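Local coordinates for lipolytic enzyme (PDB 2VPT), which removes acetyl groups from xylan as the family 3 carbohydrate esterase catalytic domain, of the SGNH/GDSL hydrolase type, of a cellulosomal protein, at the calcium ion site and the interface of chains A and B. Numbering follows the deposited sequence. Chains: chain A/B, Lipolytic enzyme.

Contact 1: the calcium ion site. Residues chain A 43-45, 57, 59. With CA (calcium ion), chain C.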
# COMPACT_ATOMS: atom_id res chain seq x y z
N ASP A 43 -18.89 -4.19 -3.86
CA ASP A 43 -18.26 -3.02 -3.26
C ASP A 43 -17.25 -3.53 -2.23
O ASP A 43 -17.62 -4.01 -1.16
CB ASP A 43 -19.32 -2.14 -2.60
CG ASP A 43 -18.78 -0.83 -2.07
OD1 ASP A 43 -17.58 -0.51 -2.29
OD2 ASP A 43 -19.56 -0.12 -1.39
N PHE A 44 -15.96 -3.48 -2.58
CA PHE A 44 -14.93 -3.73 -1.58
C PHE A 44 -14.92 -2.55 -0.63
O PHE A 44 -14.93 -1.40 -1.07
CB PHE A 44 -13.55 -3.90 -2.22
CG PHE A 44 -13.28 -5.26 -2.82
CD1 PHE A 44 -13.65 -6.43 -2.17
CD2 PHE A 44 -12.56 -5.38 -4.01
CE1 PHE A 44 -13.35 -7.66 -2.73
CE2 PHE A 44 -12.24 -6.62 -4.54
CZ PHE A 44 -12.64 -7.76 -3.91
N VAL A 45 -14.92 -2.82 0.67
CA VAL A 45 -14.92 -1.78 1.66
C VAL A 45 -13.75 -1.89 2.64
O VAL A 45 -13.23 -2.97 2.90
CB VAL A 45 -16.28 -1.73 2.42
CG1 VAL A 45 -17.44 -1.46 1.46
CG2 VAL A 45 -16.53 -3.01 3.23
N ASP A 57 -12.09 -0.69 -7.74
CA ASP A 57 -12.43 -0.55 -6.34
C ASP A 57 -11.25 -1.03 -5.49
O ASP A 57 -11.02 -2.24 -5.34
CB ASP A 57 -13.70 -1.34 -6.01
CG ASP A 57 -14.27 -0.99 -4.66
OD1 ASP A 57 -13.49 -0.49 -3.81
OD2 ASP A 57 -15.49 -1.22 -4.41
N ASP A 59 -10.50 -0.26 -2.26
CA ASP A 59 -10.66 -0.20 -0.81
C ASP A 59 -10.42 -1.55 -0.16
O ASP A 59 -10.79 -2.59 -0.70
CB ASP A 59 -12.07 0.27 -0.45
CG ASP A 59 -12.43 1.56 -1.14
OD1 ASP A 59 -11.62 2.52 -1.11
OD2 ASP A 59 -13.53 1.61 -1.73
CA CA C . -15.40 0.34 -2.46
O HOH W 1 -15.78 1.99 -4.05
O HOH W 2 -16.16 1.75 -0.68
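Seven oxygen atoms, as a minimum count, grip the calcium ion in a shell built from three aspartates, one backbone carbonyl and two waters. A:Asp57 contributes most, since its carboxylate meets the ion with both branches, OD1 and OD2 each 2.5 Å from CA. With CG anti to the backbone N (chi1 -168°), the group presents its two oxygens together to the metal. The amide N of A:Phe44 approaches OD2 of this carboxylate, at a poor angle, and that of A:Asp59 approaches OD1, at long range, both weak hydrogen bonds that may help to fix its rotation.

The other two carboxylates each use one oxygen. A:Asp43, likewise extended with CG anti to N (chi1 -175°), reaches the ion with OD1, 2.3 Å from CA. On the far side of the metal stands A:Asp59, whose CG is anti to its carbonyl carbon (chi1 -53°) and whose OD2 lies 2.4 Å from CA. The backbone carbonyl O of A:Phe44, 2.3 Å from CA, completes the protein part, so consecutive residues supply a side chain and a main-chain group. Water 1 sits nearly opposite that carbonyl at 2.3 Å from CA, and water 2 roughly opposite A:Asp57 OD2. The phenyl ring of A:Phe44 turns away from the metal, with the carbonyl O of A:Asp57 at its edge, in the ring plane.

Aspartate suits calcium because its short, hard, anionic oxygens can bind singly or in pairs, and three together, if ionised, would more than balance the ion's charge. The site ties the end of strand 41-44 to A:Asp57 and the start of strand 59-62, so its role is probably to stabilise the fold.

Contact 2: the interface of chains A and B. Residues chain A 19, 174-175, 177-178; chain B 19, 174-175, 177-178.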
# COMPACT_ATOMS: atom_id res chain seq x y z
N MSE A 19 1.69 -6.73 -0.94
CA MSE A 19 3.11 -6.68 -1.18
C MSE A 19 3.49 -7.76 -2.21
O MSE A 19 2.76 -8.73 -2.41
CB MSE A 19 3.90 -6.86 0.11
CG MSE A 19 3.77 -5.70 1.05
SE MSE A 19 5.03 -5.78 2.52
CE MSE A 19 5.04 -3.94 3.04
N TRP A 174 9.80 -10.82 -6.80
CA TRP A 174 11.21 -10.46 -6.64
C TRP A 174 11.70 -10.40 -5.18
O TRP A 174 12.90 -10.54 -4.94
CB TRP A 174 11.46 -9.11 -7.31
CG TRP A 174 10.58 -8.03 -6.76
CD1 TRP A 174 9.32 -7.70 -7.17
CD2 TRP A 174 10.88 -7.16 -5.67
NE1 TRP A 174 8.82 -6.69 -6.40
CE2 TRP A 174 9.76 -6.33 -5.47
CE3 TRP A 174 11.99 -7.01 -4.83
CZ2 TRP A 174 9.72 -5.36 -4.48
CZ3 TRP A 174 11.95 -6.04 -3.85
CH2 TRP A 174 10.82 -5.23 -3.68
N ASP A 175 10.81 -10.18 -4.21
CA ASP A 175 11.24 -10.14 -2.80
C ASP A 175 11.44 -11.51 -2.15
O ASP A 175 11.90 -11.60 -1.00
CB ASP A 175 10.34 -9.21 -1.95
CG ASP A 175 8.98 -9.82 -1.59
OD1 ASP A 175 8.74 -11.03 -1.77
OD2 ASP A 175 8.12 -9.03 -1.09
N LEU A 177 9.36 -13.70 -1.05
CA LEU A 177 8.43 -14.08 0.01
C LEU A 177 6.96 -13.92 -0.40
O LEU A 177 6.15 -14.85 -0.23
CB LEU A 177 8.70 -13.21 1.24
CG LEU A 177 7.82 -13.36 2.48
CD1 LEU A 177 7.91 -14.78 3.04
CD2 LEU A 177 8.24 -12.33 3.52
N HIS A 178 6.62 -12.74 -0.91
CA HIS A 178 5.27 -12.43 -1.31
C HIS A 178 4.99 -12.89 -2.72
O HIS A 178 5.91 -13.09 -3.52
CB HIS A 178 5.02 -10.93 -1.21
CG HIS A 178 5.06 -10.41 0.19
ND1 HIS A 178 6.14 -9.75 0.71
CD2 HIS A 178 4.15 -10.50 1.19
CE1 HIS A 178 5.89 -9.43 1.97
NE2 HIS A 178 4.69 -9.88 2.29
N MSE B 19 6.96 0.79 0.09
CA MSE B 19 7.44 -0.58 0.15
C MSE B 19 8.70 -0.62 1.01
O MSE B 19 9.39 0.39 1.21
CB MSE B 19 7.71 -1.13 -1.25
CG MSE B 19 6.47 -1.33 -2.05
SE MSE B 19 6.78 -2.34 -3.69
CE MSE B 19 5.02 -2.97 -4.03
N TRP B 174 14.37 -5.79 4.42
CA TRP B 174 14.50 -7.21 4.11
C TRP B 174 14.43 -7.55 2.61
O TRP B 174 14.94 -8.59 2.20
CB TRP B 174 13.42 -8.00 4.86
CG TRP B 174 12.05 -7.52 4.53
CD1 TRP B 174 11.35 -6.50 5.14
CD2 TRP B 174 11.20 -8.01 3.50
NE1 TRP B 174 10.13 -6.34 4.54
CE2 TRP B 174 10.01 -7.25 3.53
CE3 TRP B 174 11.33 -9.02 2.54
CZ2 TRP B 174 8.96 -7.48 2.64
CZ3 TRP B 174 10.29 -9.24 1.67
CH2 TRP B 174 9.12 -8.47 1.72
N ASP B 175 13.78 -6.72 1.79
CA ASP B 175 13.70 -7.01 0.35
C ASP B 175 14.96 -6.64 -0.45
O ASP B 175 15.05 -6.92 -1.65
CB ASP B 175 12.41 -6.43 -0.29
CG ASP B 175 12.45 -4.91 -0.52
OD1 ASP B 175 13.52 -4.27 -0.42
OD2 ASP B 175 11.36 -4.36 -0.82
N LEU B 177 16.12 -3.81 -1.45
CA LEU B 177 16.00 -2.71 -2.42
C LEU B 177 15.40 -1.44 -1.80
O LEU B 177 15.95 -0.34 -1.94
CB LEU B 177 15.13 -3.17 -3.58
CG LEU B 177 14.80 -2.19 -4.70
CD1 LEU B 177 16.06 -1.70 -5.40
CD2 LEU B 177 13.85 -2.85 -5.69
N HIS B 178 14.25 -1.61 -1.15
CA HIS B 178 13.54 -0.50 -0.54
C HIS B 178 14.06 -0.21 0.85
O HIS B 178 14.68 -1.06 1.50
CB HIS B 178 12.05 -0.81 -0.47
CG HIS B 178 11.40 -0.90 -1.81
ND1 HIS B 178 11.10 -2.10 -2.40
CD2 HIS B 178 11.03 0.07 -2.68
CE1 HIS B 178 10.55 -1.87 -3.59
NE2 HIS B 178 10.50 -0.56 -3.78
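A:Trp174 and B:Trp174 bury 83 and 87 Å² against the opposite chain, more than the other residues of this two-fold patch. Each indole pushes the outer rim of its six-membered ring towards the partner's Asp–His pair. CG of A:Trp174 takes the crowded position between N and the carbonyl carbon (chi1 57°), and CB of A:Asp175 lies over the rim of one face of the indole.

A:Trp174 CZ3 comes 3.6 Å from B:Asp175 CG, the ring and carboxylate planes crossing obliquely at 54°. Its CH2 touches the edge of the neighbouring imidazole, 3.4 Å from B:His178 CE1, the two side chains crossing at about a right angle. Across the two-fold axis CB of A:Asp175 packs 3.9 Å from CB of B:Asp175.

The carboxylate is held within its own chain. A:Asp175 OD1 accepts from A:His178 N through its syn lone pair and from A:Leu177 N above the carboxylate plane. OD2 turns its syn lone pair to the ring nitrogen ND1 of A:His178, 2.8 Å away and near the imidazole plane, while CB of selenomethionine A:Met19 caps that ring's centre. This is the DXXH motif of SGNH hydrolases, in which aspartate orients, and probably polarises, the histidine that serves the serine nucleophile.

The chains meet through van der Waals packing, the broad indole rim lying against a polar pair whose own bonds stay within its chain. It joins the chains beside their catalytic residues, though this pairing may belong only to the crystal.

The C-alpha centres of contact 1 and contact 2 lie about 25 Å apart, and the two share no residue. Contact 1 belongs wholly to one chain and draws on strands 41-44 and 59-62 with the segment joining them. Contact 2 uses loop residues, one just beyond helix 14-17 and the others ahead of helix 181-203, where the catalytic pair resides. At that separation the metal is unlikely to act directly on the chemistry, and it does not bridge the chains. Each subunit can carry its own, probably structural, ion, whereas the pairing of subunits, if it persists outside the crystal, would alter the surroundings of the active site.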